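Local coordinates for hypothetical protein (Staphylococcus aureus subsp. aureus, PDB 1QYI) that is of unknown function but carries a haloacid dehalogenase (HAD)-like hydrolase region, so it is probably a hydrolase of that superfamily, at residues A[77-86]-A[173-182]; A[87-96]-A[122-133]. All coordinates share one frame; numbering follows the deposited sequence.

Helix 77-93 serves both contacts in turn: its first ten residues cross helix 172-195 in contact 1, and its last turns, with the loop end that follows, lie against the irregular segment 122-133 in contact 2. The two centres are about 18 Å apart, and Leu173 CD1 of contact 1 touches Leu89 CD2 of contact 2 at 4.2 Å, so the packing runs on from one to the other. In sequence, contact 2 is nested within the loop that contact 1 closes. Contact 1 is the more central and buried, its centre about 13 Å from that of the chain, against about 28 Å for contact 2. No ligand or active site is identified at either.

Contact 1 (A[77-86]-A[173-182])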
loop_
_atom_site.group_PDB
_atom_site.type_symbol
_atom_site.label_atom_id
_atom_site.label_comp_id
_atom_site.label_asym_id
_atom_site.label_seq_id
_atom_site.Cartn_x
_atom_site.Cartn_y
_atom_site.Cartn_z
ATOM N N ASN A 77 3.246 2.527 -3.202
ATOM C CA ASN A 77 3.340 1.627 -4.350
ATOM C C ASN A 77 3.200 2.379 -5.665
ATOM O O ASN A 77 3.879 2.050 -6.635
ATOM C CB ASN A 77 2.276 0.525 -4.276
ATOM C CG ASN A 77 2.474 -0.397 -3.092
ATOM O OD1 ASN A 77 2.154 -0.050 -1.955
ATOM N ND2 ASN A 77 3.012 -1.581 -3.353
ATOM N N TRP A 78 2.318 3.378 -5.698
ATOM C CA TRP A 78 2.121 4.171 -6.905
ATOM C C TRP A 78 3.465 4.776 -7.313
ATOM O O TRP A 78 3.914 4.613 -8.453
ATOM C CB TRP A 78 1.097 5.294 -6.670
ATOM C CG TRP A 78 -0.301 4.816 -6.330
ATOM C CD1 TRP A 78 -0.889 3.633 -6.721
ATOM C CD2 TRP A 78 -1.310 5.537 -5.602
ATOM N NE1 TRP A 78 -2.187 3.584 -6.284
ATOM C CE2 TRP A 78 -2.477 4.736 -5.595
ATOM C CE3 TRP A 78 -1.344 6.783 -4.954
ATOM C CZ2 TRP A 78 -3.673 5.140 -4.968
ATOM C CZ3 TRP A 78 -2.534 7.189 -4.328
ATOM C CH2 TRP A 78 -3.682 6.366 -4.341
ATOM N N ASP A 79 4.122 5.454 -6.374
ATOM C CA ASP A 79 5.410 6.066 -6.672
ATOM C C ASP A 79 6.453 5.037 -7.116
ATOM O O ASP A 79 7.166 5.255 -8.101
ATOM C CB ASP A 79 5.935 6.842 -5.461
ATOM C CG ASP A 79 5.060 8.034 -5.102
ATOM O OD1 ASP A 79 4.778 8.867 -5.991
ATOM O OD2 ASP A 79 4.655 8.140 -3.923
HETATM N N MSE A 80 6.529 3.918 -6.400
HETATM C CA MSE A 80 7.496 2.875 -6.729
HETATM C C MSE A 80 7.363 2.326 -8.153
HETATM O O MSE A 80 8.338 2.290 -8.904
HETATM C CB MSE A 80 7.393 1.717 -5.735
HETATM C CG MSE A 80 7.674 2.103 -4.302
HETATM SE SE MSE A 80 7.843 0.561 -3.162
HETATM C CE MSE A 80 6.296 -0.450 -3.793
ATOM N N LEU A 81 6.160 1.891 -8.517
ATOM C CA LEU A 81 5.930 1.350 -9.843
ATOM C C LEU A 81 6.179 2.422 -10.902
ATOM O O LEU A 81 6.619 2.117 -12.007
ATOM C CB LEU A 81 4.505 0.807 -9.949
ATOM C CG LEU A 81 3.337 1.786 -9.842
ATOM C CD1 LEU A 81 3.094 2.458 -11.193
ATOM C CD2 LEU A 81 2.077 1.021 -9.422
ATOM N N PHE A 82 5.903 3.678 -10.569
ATOM C CA PHE A 82 6.127 4.762 -11.519
ATOM C C PHE A 82 7.614 4.933 -11.828
ATOM O O PHE A 82 7.993 4.980 -12.993
ATOM C CB PHE A 82 5.575 6.084 -10.974
ATOM C CG PHE A 82 5.877 7.281 -11.849
ATOM C CD1 PHE A 82 5.198 7.473 -13.052
ATOM C CD2 PHE A 82 6.826 8.227 -11.456
ATOM C CE1 PHE A 82 5.452 8.586 -13.846
ATOM C CE2 PHE A 82 7.090 9.348 -12.244
ATOM C CZ PHE A 82 6.397 9.530 -13.444
ATOM N N ILE A 83 8.444 5.044 -10.789
ATOM C CA ILE A 83 9.885 5.227 -10.970
ATOM C C ILE A 83 10.510 4.055 -11.727
ATOM O O ILE A 83 11.322 4.248 -12.634
ATOM C CB ILE A 83 10.629 5.429 -9.592
ATOM C CG1 ILE A 83 11.049 6.898 -9.413
ATOM C CG2 ILE A 83 11.916 4.616 -9.539
ATOM C CD1 ILE A 83 9.914 7.893 -9.257
ATOM N N VAL A 84 10.122 2.842 -11.359
ATOM C CA VAL A 84 10.636 1.638 -12.006
ATOM C C VAL A 84 10.259 1.613 -13.492
ATOM O O VAL A 84 11.054 1.212 -14.339
ATOM C CB VAL A 84 10.085 0.368 -11.305
ATOM C CG1 VAL A 84 10.347 -0.868 -12.153
ATOM C CG2 VAL A 84 10.747 0.222 -9.936
ATOM N N PHE A 85 9.049 2.053 -13.812
ATOM C CA PHE A 85 8.613 2.049 -15.192
ATOM C C PHE A 85 9.245 3.176 -16.000
ATOM O O PHE A 85 9.402 3.060 -17.221
ATOM C CB PHE A 85 7.095 2.152 -15.265
ATOM C CG PHE A 85 6.585 2.319 -16.658
ATOM C CD1 PHE A 85 6.549 1.239 -17.531
ATOM C CD2 PHE A 85 6.190 3.580 -17.118
ATOM C CE1 PHE A 85 6.128 1.410 -18.847
ATOM C CE2 PHE A 85 5.769 3.765 -18.433
ATOM C CZ PHE A 85 5.735 2.679 -19.305
ATOM N N SER A 86 9.597 4.269 -15.333
ATOM C CA SER A 86 10.220 5.406 -16.021
ATOM C C SER A 86 11.649 5.067 -16.463
ATOM O O SER A 86 12.085 5.454 -17.550
ATOM C CB SER A 86 10.243 6.642 -15.111
ATOM O OG SER A 86 8.950 7.173 -14.928
ATOM N N LEU A 173 1.742 10.915 -16.878
ATOM C CA LEU A 173 2.241 9.542 -16.903
ATOM C C LEU A 173 1.999 8.894 -15.541
ATOM O O LEU A 173 1.637 7.722 -15.463
ATOM C CB LEU A 173 3.745 9.508 -17.205
ATOM C CG LEU A 173 4.402 8.271 -17.849
ATOM C CD1 LEU A 173 5.784 8.122 -17.251
ATOM C CD2 LEU A 173 3.592 7.001 -17.627
ATOM N N TRP A 174 2.202 9.664 -14.473
ATOM C CA TRP A 174 2.014 9.159 -13.116
ATOM C C TRP A 174 0.555 8.767 -12.890
ATOM O O TRP A 174 0.257 7.788 -12.202
ATOM C CB TRP A 174 2.408 10.220 -12.084
ATOM C CG TRP A 174 2.417 9.700 -10.668
ATOM C CD1 TRP A 174 3.471 9.136 -10.013
ATOM C CD2 TRP A 174 1.304 9.644 -9.764
ATOM N NE1 TRP A 174 3.093 8.736 -8.758
ATOM C CE2 TRP A 174 1.784 9.043 -8.573
ATOM C CE3 TRP A 174 -0.027 10.054 -9.837
ATOM C CZ2 TRP A 174 0.935 8.828 -7.457
ATOM C CZ3 TRP A 174 -0.854 9.836 -8.732
ATOM C CH2 TRP A 174 -0.362 9.239 -7.555
ATOM N N THR A 175 -0.344 9.559 -13.468
ATOM C CA THR A 175 -1.777 9.325 -13.372
ATOM C C THR A 175 -2.152 8.053 -14.122
ATOM O O THR A 175 -2.980 7.276 -13.658
ATOM C CB THR A 175 -2.550 10.542 -13.934
ATOM O OG1 THR A 175 -2.193 11.701 -13.174
ATOM C CG2 THR A 175 -4.055 10.340 -13.844
ATOM N N LEU A 176 -1.519 7.837 -15.273
ATOM C CA LEU A 176 -1.768 6.644 -16.071
ATOM C C LEU A 176 -1.388 5.397 -15.294
ATOM O O LEU A 176 -2.221 4.513 -15.075
ATOM C CB LEU A 176 -0.958 6.667 -17.368
ATOM C CG LEU A 176 -1.046 5.388 -18.210
ATOM C CD1 LEU A 176 -2.501 5.099 -18.581
ATOM C CD2 LEU A 176 -0.189 5.533 -19.464
ATOM N N ALA A 177 -0.126 5.333 -14.882
ATOM C CA ALA A 177 0.399 4.198 -14.140
ATOM C C ALA A 177 -0.413 3.941 -12.890
ATOM O O ALA A 177 -0.635 2.798 -12.510
ATOM C CB ALA A 177 1.842 4.458 -13.768
ATOM N N GLN A 178 -0.869 5.009 -12.256
ATOM C CA GLN A 178 -1.626 4.848 -11.040
ATOM C C GLN A 178 -3.026 4.320 -11.325
ATOM O O GLN A 178 -3.579 3.571 -10.520
ATOM C CB GLN A 178 -1.654 6.167 -10.268
ATOM C CG GLN A 178 -2.235 6.051 -8.887
ATOM C CD GLN A 178 -3.666 6.534 -8.834
ATOM O OE1 GLN A 178 -4.401 6.446 -9.820
ATOM N NE2 GLN A 178 -4.077 7.042 -7.675
ATOM N N GLU A 179 -3.593 4.668 -12.481
ATOM C CA GLU A 179 -4.934 4.175 -12.820
ATOM C C GLU A 179 -4.871 2.694 -13.163
ATOM O O GLU A 179 -5.788 1.931 -12.848
ATOM C CB GLU A 179 -5.543 4.954 -13.999
ATOM C CG GLU A 179 -5.729 6.428 -13.708
ATOM C CD GLU A 179 -6.521 7.165 -14.770
ATOM O OE1 GLU A 179 -6.498 6.769 -15.954
ATOM O OE2 GLU A 179 -7.160 8.173 -14.423
ATOM N N VAL A 180 -3.771 2.296 -13.794
ATOM C CA VAL A 180 -3.582 0.907 -14.188
ATOM C C VAL A 180 -3.473 0.040 -12.950
ATOM O O VAL A 180 -3.978 -1.081 -12.919
ATOM C CB VAL A 180 -2.297 0.717 -15.021
ATOM C CG1 VAL A 180 -2.188 -0.725 -15.472
ATOM C CG2 VAL A 180 -2.301 1.656 -16.218
ATOM N N TYR A 181 -2.806 0.560 -11.929
ATOM C CA TYR A 181 -2.635 -0.194 -10.691
ATOM C C TYR A 181 -3.967 -0.362 -9.946
ATOM O O TYR A 181 -4.303 -1.453 -9.452
ATOM C CB TYR A 181 -1.612 0.512 -9.798
ATOM C CG TYR A 181 -1.496 -0.063 -8.407
ATOM C CD1 TYR A 181 -2.443 0.245 -7.424
ATOM C CD2 TYR A 181 -0.426 -0.893 -8.058
ATOM C CE1 TYR A 181 -2.328 -0.247 -6.138
ATOM C CE2 TYR A 181 -0.304 -1.392 -6.771
ATOM C CZ TYR A 181 -1.259 -1.063 -5.818
ATOM O OH TYR A 181 -1.152 -1.548 -4.539
ATOM N N GLN A 182 -4.725 0.731 -9.888
ATOM C CA GLN A 182 -6.004 0.735 -9.199
ATOM C C GLN A 182 -6.997 -0.241 -9.825
ATOM O O GLN A 182 -7.751 -0.910 -9.112
ATOM C CB GLN A 182 -6.573 2.164 -9.157
ATOM C CG GLN A 182 -5.783 3.100 -8.242
ATOM C CD GLN A 182 -5.886 2.719 -6.770
ATOM O OE1 GLN A 182 -6.855 3.074 -6.101
ATOM N NE2 GLN A 182 -4.897 1.977 -6.265
HETATM O O HOH W 1 1.861 6.016 -10.879
#
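The indole of Trp78 has the side chain of Gln178 over one face, with Gln178 CG 3.3 Å from the centroid of the five-membered ring, almost on the ring normal. The bend of Gln178 at chi2 carries the amide end across the six-membered ring, its plane well tilted from the indole's. At the edge of Trp78 stands Tyr181, in an offset edge-to-face pair with planes at 88°: the indole presents its edge, the phenol its face. Phe82 plays the opposite part, offering its face. The edge of Trp174 comes down on one of its faces, Trp174 CD1 lying 3.5 Å from Phe82 CG, while Ser86 OG sits over the opposite face and bonds back to Phe82 O.

Trp174 NE1 donates its N-H to Asp79 OD1 across the helices at 3.2 Å, bent to 137° and arriving from above the carboxylate plane. The stronger partner of Asp79 is Lys144, salt-bridged to OD2. Leu81 CD1 meets Ala177 CB at 3.5 Å, and Leu81 CD2 reaches Tyr181 CD2 at 3.4 Å.

The axes of the two ten-residue segments approach to 9.4 Å, their directions 119° apart, and Trp78 drops as a knob into the hole formed by Trp174, Gln178, Tyr181 and Gln182. This steep crossing round an aromatic cluster lies in the mostly helical region between strands 3-6 and 233-237, consistent with a cap-type insertion of HAD-like proteins.

Contact 2 (A[87-96]-A[122-133]); sequences IHLIDILKKL and LADCFNLNEQLP
Ile92 lies over one face of Phe126, its CG1 3.6 Å from the ring centroid; the phenylalanine reaches helix 77-93 with CG anti to the backbone N (chi1 173°). Two charged side chains come to the ring's edge instead. Asp91 OD2 is 3.4 Å from Phe126 CZ, its carboxylate turned 74° from the ring plane, and Lys95 NZ is 3.3 Å from Phe126 CD1. The lysine gets there through a chain bent at chi2, chi3 and chi4, and a water joins its NZ to Asp124 O.

His88 lies farther back along the helix. Leu128 CD1 sits over the centre of one imidazole face, Pro133 CD approaches His88 CE1 at 3.5 Å, and Asn129 O stands at the edge, 3.5 Å from His88 CE1. In the ring plane a water lies 3.1 Å from His88 NE2 and donates to Glu130 O, so the hydrogen-bonded route between them runs through water. Leu132 fits between Ile87 and Asp91, with Leu132 CG 3.4 Å from Ile87 CG2. At the far end Leu122 CD2 meets Leu96 CD2 at 4.1 Å.

His39 bonds to Phe126 O. Across the contact apolar and CH-pi packing does the holding, and the polar links seen run through waters. The rim hydrogens of Phe126 are weakly positive, so the Asp91 carboxylate should be favoured beside them and the Lys95 ammonium probably less so; being at the edge, Lys95 makes no cation-pi contact.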
loop_
_atom_site.group_PDB
_atom_site.type_symbol
_atom_site.label_atom_id
_atom_site.label_comp_id
_atom_site.label_asym_id
_atom_site.label_seq_id
_atom_site.Cartn_x
_atom_site.Cartn_y
_atom_site.Cartn_z
ATOM N N ILE A 87 12.361 4.336 -15.611
ATOM C CA ILE A 87 13.735 3.929 -15.881
ATOM C C ILE A 87 13.797 3.094 -17.156
ATOM O O ILE A 87 14.731 3.217 -17.948
ATOM C CB ILE A 87 14.302 3.121 -14.686
ATOM C CG1 ILE A 87 14.293 3.998 -13.438
ATOM C CG2 ILE A 87 15.720 2.657 -14.983
ATOM C CD1 ILE A 87 15.016 5.316 -13.647
ATOM N N HIS A 88 12.793 2.248 -17.352
ATOM C CA HIS A 88 12.746 1.421 -18.543
ATOM C C HIS A 88 12.255 2.232 -19.724
ATOM O O HIS A 88 12.665 1.989 -20.856
ATOM C CB HIS A 88 11.833 0.218 -18.340
ATOM C CG HIS A 88 12.369 -0.783 -17.373
ATOM N ND1 HIS A 88 13.700 -1.167 -17.364
ATOM C CD2 HIS A 88 11.776 -1.489 -16.390
ATOM C CE1 HIS A 88 13.891 -2.058 -16.420
ATOM N NE2 HIS A 88 12.740 -2.278 -15.806
ATOM N N LEU A 89 11.379 3.197 -19.466
ATOM C CA LEU A 89 10.860 4.019 -20.538
ATOM C C LEU A 89 12.007 4.851 -21.091
ATOM O O LEU A 89 12.245 4.871 -22.296
ATOM C CB LEU A 89 9.740 4.933 -20.032
ATOM C CG LEU A 89 9.168 5.889 -21.088
ATOM C CD1 LEU A 89 8.657 5.099 -22.266
ATOM C CD2 LEU A 89 8.078 6.734 -20.484
ATOM N N ILE A 90 12.716 5.532 -20.199
ATOM C CA ILE A 90 13.853 6.364 -20.581
ATOM C C ILE A 90 14.876 5.501 -21.345
ATOM O O ILE A 90 15.512 5.963 -22.289
ATOM C CB ILE A 90 14.516 7.007 -19.305
ATOM C CG1 ILE A 90 13.591 8.063 -18.721
ATOM C CG2 ILE A 90 15.847 7.661 -19.651
ATOM C CD1 ILE A 90 13.866 8.386 -17.270
ATOM N N ASP A 91 15.002 4.240 -20.938
ATOM C CA ASP A 91 15.936 3.301 -21.549
ATOM C C ASP A 91 15.564 2.963 -22.999
ATOM O O ASP A 91 16.433 2.823 -23.867
ATOM C CB ASP A 91 16.006 2.025 -20.697
ATOM C CG ASP A 91 17.204 1.161 -21.036
ATOM O OD1 ASP A 91 18.280 1.723 -21.352
ATOM O OD2 ASP A 91 17.088 -0.079 -20.946
ATOM N N ILE A 92 14.266 2.829 -23.249
ATOM C CA ILE A 92 13.750 2.522 -24.575
ATOM C C ILE A 92 13.794 3.788 -25.441
ATOM O O ILE A 92 14.018 3.716 -26.652
ATOM C CB ILE A 92 12.281 1.990 -24.488
ATOM C CG1 ILE A 92 12.241 0.732 -23.631
ATOM C CG2 ILE A 92 11.739 1.670 -25.876
ATOM C CD1 ILE A 92 10.853 0.196 -23.393
ATOM N N LEU A 93 13.586 4.947 -24.821
ATOM C CA LEU A 93 13.601 6.212 -25.550
ATOM C C LEU A 93 14.985 6.640 -26.019
ATOM O O LEU A 93 15.104 7.474 -26.917
ATOM C CB LEU A 93 13.006 7.329 -24.700
ATOM C CG LEU A 93 11.520 7.194 -24.417
ATOM C CD1 LEU A 93 11.131 8.231 -23.390
ATOM C CD2 LEU A 93 10.720 7.364 -25.696
ATOM N N LYS A 94 16.026 6.080 -25.417
ATOM C CA LYS A 94 17.386 6.427 -25.798
ATOM C C LYS A 94 17.825 5.597 -27.005
ATOM O O LYS A 94 18.977 5.661 -27.432
ATOM C CB LYS A 94 18.326 6.195 -24.613
ATOM C CG LYS A 94 19.722 6.762 -24.789
ATOM C CD LYS A 94 20.543 6.618 -23.514
ATOM C CE LYS A 94 20.763 5.157 -23.153
ATOM N NZ LYS A 94 21.466 5.002 -21.845
ATOM N N LYS A 95 16.895 4.817 -27.553
ATOM C CA LYS A 95 17.175 3.986 -28.717
ATOM C C LYS A 95 16.569 4.606 -29.980
ATOM O O LYS A 95 16.838 4.151 -31.093
ATOM C CB LYS A 95 16.616 2.572 -28.513
ATOM C CG LYS A 95 17.162 1.848 -27.287
ATOM C CD LYS A 95 18.581 1.344 -27.485
ATOM C CE LYS A 95 18.616 0.074 -28.335
ATOM N NZ LYS A 95 18.013 -1.110 -27.627
ATOM N N LEU A 96 15.749 5.641 -29.808
ATOM C CA LEU A 96 15.122 6.323 -30.942
ATOM C C LEU A 96 15.908 7.591 -31.260
ATOM O O LEU A 96 16.773 8.003 -30.481
ATOM C CB LEU A 96 13.672 6.701 -30.620
ATOM C CG LEU A 96 12.693 5.631 -30.135
ATOM C CD1 LEU A 96 11.319 6.267 -29.969
ATOM C CD2 LEU A 96 12.638 4.474 -31.110
ATOM N N LEU A 122 11.724 1.180 -33.343
ATOM C CA LEU A 122 12.876 0.486 -32.778
ATOM C C LEU A 122 13.641 -0.230 -33.875
ATOM O O LEU A 122 13.143 -1.189 -34.463
ATOM C CB LEU A 122 12.425 -0.536 -31.739
ATOM C CG LEU A 122 12.001 0.033 -30.395
ATOM C CD1 LEU A 122 11.433 -1.069 -29.530
ATOM C CD2 LEU A 122 13.202 0.682 -29.738
ATOM N N ALA A 123 14.858 0.234 -34.138
ATOM C CA ALA A 123 15.701 -0.351 -35.176
ATOM C C ALA A 123 15.973 -1.825 -34.913
ATOM O O ALA A 123 15.679 -2.689 -35.743
ATOM C CB ALA A 123 17.022 0.410 -35.255
ATOM N N ASP A 124 16.545 -2.102 -33.748
ATOM C CA ASP A 124 16.871 -3.468 -33.378
ATOM C C ASP A 124 15.907 -3.937 -32.311
ATOM O O ASP A 124 15.089 -3.168 -31.817
ATOM C CB ASP A 124 18.299 -3.551 -32.828
ATOM C CG ASP A 124 19.261 -2.631 -33.554
ATOM O OD1 ASP A 124 19.297 -2.662 -34.805
ATOM O OD2 ASP A 124 19.981 -1.881 -32.869
ATOM N N CYS A 125 15.988 -5.212 -31.967
ATOM C CA CYS A 125 15.131 -5.737 -30.929
ATOM C C CYS A 125 15.621 -5.106 -29.628
ATOM O O CYS A 125 16.816 -5.124 -29.341
ATOM C CB CYS A 125 15.266 -7.256 -30.857
ATOM S SG CYS A 125 14.254 -8.022 -29.584
ATOM N N PHE A 126 14.714 -4.526 -28.847
ATOM C CA PHE A 126 15.108 -3.909 -27.577
ATOM C C PHE A 126 15.193 -4.976 -26.471
ATOM O O PHE A 126 14.339 -5.859 -26.397
ATOM C CB PHE A 126 14.089 -2.826 -27.180
ATOM C CG PHE A 126 14.328 -2.248 -25.814
ATOM C CD1 PHE A 126 15.422 -1.418 -25.578
ATOM C CD2 PHE A 126 13.522 -2.617 -24.741
ATOM C CE1 PHE A 126 15.721 -0.971 -24.291
ATOM C CE2 PHE A 126 13.810 -2.179 -23.449
ATOM C CZ PHE A 126 14.914 -1.356 -23.225
ATOM N N ASN A 127 16.222 -4.913 -25.625
ATOM C CA ASN A 127 16.350 -5.881 -24.527
ATOM C C ASN A 127 16.054 -5.167 -23.200
ATOM O O ASN A 127 16.672 -4.158 -22.874
ATOM C CB ASN A 127 17.751 -6.518 -24.502
ATOM C CG ASN A 127 18.095 -7.246 -25.813
ATOM O OD1 ASN A 127 17.255 -7.943 -26.395
ATOM N ND2 ASN A 127 19.337 -7.093 -26.268
ATOM N N LEU A 128 15.115 -5.712 -22.435
ATOM C CA LEU A 128 14.668 -5.115 -21.180
ATOM C C LEU A 128 15.688 -4.565 -20.182
ATOM O O LEU A 128 15.591 -3.398 -19.778
ATOM C CB LEU A 128 13.745 -6.090 -20.463
ATOM C CG LEU A 128 12.915 -5.493 -19.330
ATOM C CD1 LEU A 128 12.265 -4.167 -19.734
ATOM C CD2 LEU A 128 11.861 -6.517 -18.968
ATOM N N ASN A 129 16.650 -5.395 -19.785
ATOM C CA ASN A 129 17.666 -5.002 -18.806
ATOM C C ASN A 129 16.988 -4.558 -17.501
ATOM O O ASN A 129 17.073 -3.392 -17.099
ATOM C CB ASN A 129 18.544 -3.872 -19.356
ATOM C CG ASN A 129 19.642 -3.448 -18.381
ATOM O OD1 ASN A 129 20.360 -2.481 -18.630
ATOM N ND2 ASN A 129 19.774 -4.170 -17.274
ATOM N N GLU A 130 16.332 -5.510 -16.837
ATOM C CA GLU A 130 15.603 -5.246 -15.600
ATOM C C GLU A 130 16.470 -4.956 -14.386
ATOM O O GLU A 130 16.015 -5.041 -13.250
ATOM C CB GLU A 130 14.630 -6.401 -15.297
ATOM C CG GLU A 130 15.140 -7.808 -15.608
ATOM C CD GLU A 130 15.327 -8.067 -17.098
ATOM O OE1 GLU A 130 14.316 -8.159 -17.829
ATOM O OE2 GLU A 130 16.496 -8.167 -17.530
ATOM N N GLN A 131 17.717 -4.584 -14.627
ATOM C CA GLN A 131 18.616 -4.270 -13.532
ATOM C C GLN A 131 18.862 -2.751 -13.528
ATOM O O GLN A 131 19.303 -2.175 -12.528
ATOM C CB GLN A 131 19.934 -5.022 -13.720
ATOM C CG GLN A 131 20.776 -5.160 -12.460
ATOM C CD GLN A 131 20.454 -6.403 -11.643
ATOM O OE1 GLN A 131 19.412 -6.499 -10.988
ATOM N NE2 GLN A 131 21.349 -7.375 -11.698
ATOM N N LEU A 132 18.550 -2.106 -14.649
ATOM C CA LEU A 132 18.745 -0.670 -14.800
ATOM C C LEU A 132 18.202 0.182 -13.646
ATOM O O LEU A 132 18.933 1.004 -13.081
ATOM C CB LEU A 132 18.128 -0.188 -16.119
ATOM C CG LEU A 132 18.423 1.276 -16.461
ATOM C CD1 LEU A 132 19.924 1.468 -16.607
ATOM C CD2 LEU A 132 17.707 1.666 -17.742
ATOM N N PRO A 133 16.915 0.003 -13.279
ATOM C CA PRO A 133 16.361 0.805 -12.181
ATOM C C PRO A 133 17.185 0.709 -10.898
ATOM O O PRO A 133 17.383 1.706 -10.202
ATOM C CB PRO A 133 14.938 0.258 -12.031
ATOM C CG PRO A 133 15.030 -1.138 -12.578
ATOM C CD PRO A 133 15.933 -0.984 -13.765
HETATM O O HOH W 2 13.644 -3.902 -13.373
HETATM O O HOH W 3 15.742 -1.451 -29.679
#